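Local coordinates for Xaa-Pro dipeptidase (Pyrococcus horikoshii, PDB 1WY2), which hydrolyses dipeptides that carry proline at the C-terminal position, releasing proline and the preceding amino acid with the help of two bound metal ions, at the interface of chains A and B. Numbering follows the deposited sequence. Chains: chain A/B, Xaa-Pro dipeptidase.

The interface of chains A and B. Residues chain A 195; chain B 40-41, 59-60, 63.
A:His195 reaches across the homodimer interface and gives the N-H of its imidazole, ND1, to the carboxylate oxygen OE2 of B:Glu60, 3.0 Å away. The acceptor lies close to the plane of the ring, but the donor arrives well above the carboxylate plane, 56° out of it, the two flat groups turned 75° apart. Here the imidazole offers a directed polar N-H together with carbon surface. One ring face is covered near its rim by the methyl CD2 of B:Leu40, 4.0 Å from CG of A:His195. From the opposite side of the ring plane, out beyond the rim, the methyl CD1 of B:Leu59 comes 3.7 Å from CE1. The two methyls are likely to limit the tilt of the imidazole, and the hydrogen bond to favour its present rotation. Beside the backbone of A:His195, the thioether SD of B:Met63 lies 3.7 Å from the carbonyl O, a loose contact that suits a long, unbranched, apolar chain.

Behind this first shell, the backbone N of B:Ala41 donates an almost straight bond of 2.8 Å to the same OE2 of B:Glu60, on its anti side, so two N-H groups grip one oxygen. OE1 shares a hydrogen bond of 3.1 Å with a water also hydrogen-bonded to the backbone N of A:His195 and the carbonyl O of B:Leu59. A bend at chi2 (-75°) lays the B:Glu60 carboxylate between the B:Ala41 amide and the histidine. An alanine in place of B:Glu60 would probably leave the imidazole N-H and the B:Ala41 amide without their shared acceptor and set the ring freer to turn.

In the fold, A:His195 sits in a loop of the M24 domain after 3-10 helix 188-192 and is the family's conserved active-site histidine. Its partners, after helix 28-35 and on helix 58-67, belong to the creatinase-type N-terminal domain of the other subunit, which is therefore likely to shape or close the active site.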
loop_
_atom_site.group_PDB
_atom_site.type_symbol
_atom_site.label_atom_id
_atom_site.label_comp_id
_atom_site.label_asym_id
_atom_site.label_seq_id
_atom_site.Cartn_x
_atom_site.Cartn_y
_atom_site.Cartn_z
ATOM N N HIS A 195 8.388 1.763 14.817
ATOM C CA HIS A 195 7.212 1.886 13.956
ATOM C C HIS A 195 5.898 1.782 14.731
ATOM O O HIS A 195 4.959 1.121 14.289
ATOM C CB HIS A 195 7.254 0.822 12.856
ATOM C CG HIS A 195 8.283 1.088 11.802
ATOM N ND1 HIS A 195 8.652 0.147 10.866
ATOM C CD2 HIS A 195 9.014 2.196 11.530
ATOM C CE1 HIS A 195 9.565 0.663 10.061
ATOM N NE2 HIS A 195 9.802 1.905 10.444
ATOM N N LEU B 40 5.781 -3.854 9.804
ATOM C CA LEU B 40 5.636 -2.932 8.680
ATOM C C LEU B 40 6.790 -3.144 7.709
ATOM O O LEU B 40 6.595 -3.190 6.493
ATOM C CB LEU B 40 5.639 -1.485 9.186
ATOM C CG LEU B 40 5.545 -0.366 8.142
ATOM C CD1 LEU B 40 4.281 -0.536 7.311
ATOM C CD2 LEU B 40 5.546 0.985 8.848
ATOM N N ALA B 41 7.995 -3.270 8.253
ATOM C CA ALA B 41 9.179 -3.507 7.434
ATOM C C ALA B 41 9.071 -4.949 6.932
ATOM O O ALA B 41 8.003 -5.555 7.028
ATOM C CB ALA B 41 10.440 -3.318 8.270
ATOM N N LEU B 59 14.501 -3.492 14.023
ATOM C CA LEU B 59 13.572 -2.423 14.389
ATOM C C LEU B 59 12.135 -2.884 14.618
ATOM O O LEU B 59 11.325 -2.140 15.173
ATOM C CB LEU B 59 13.587 -1.309 13.334
ATOM C CG LEU B 59 12.834 -1.540 12.020
ATOM C CD1 LEU B 59 12.965 -0.304 11.141
ATOM C CD2 LEU B 59 13.384 -2.759 11.312
ATOM N N GLU B 60 11.823 -4.110 14.202
ATOM C CA GLU B 60 10.476 -4.661 14.363
ATOM C C GLU B 60 10.437 -5.770 15.410
ATOM O O GLU B 60 9.374 -6.320 15.701
ATOM C CB GLU B 60 9.980 -5.236 13.029
ATOM C CG GLU B 60 9.941 -4.235 11.888
ATOM C CD GLU B 60 8.781 -3.269 11.999
ATOM O OE1 GLU B 60 8.345 -2.982 13.134
ATOM O OE2 GLU B 60 8.310 -2.786 10.951
ATOM N N MET B 63 8.142 -5.267 18.779
ATOM C CA MET B 63 6.721 -5.388 18.461
ATOM C C MET B 63 6.370 -6.834 18.102
ATOM O O MET B 63 5.379 -7.381 18.587
ATOM C CB MET B 63 6.344 -4.469 17.289
ATOM C CG MET B 63 6.406 -2.973 17.591
ATOM S SD MET B 63 5.864 -1.932 16.195
ATOM C CE MET B 63 4.130 -1.727 16.578
HETATM O O HOH W 1 8.720 -1.024 15.451
#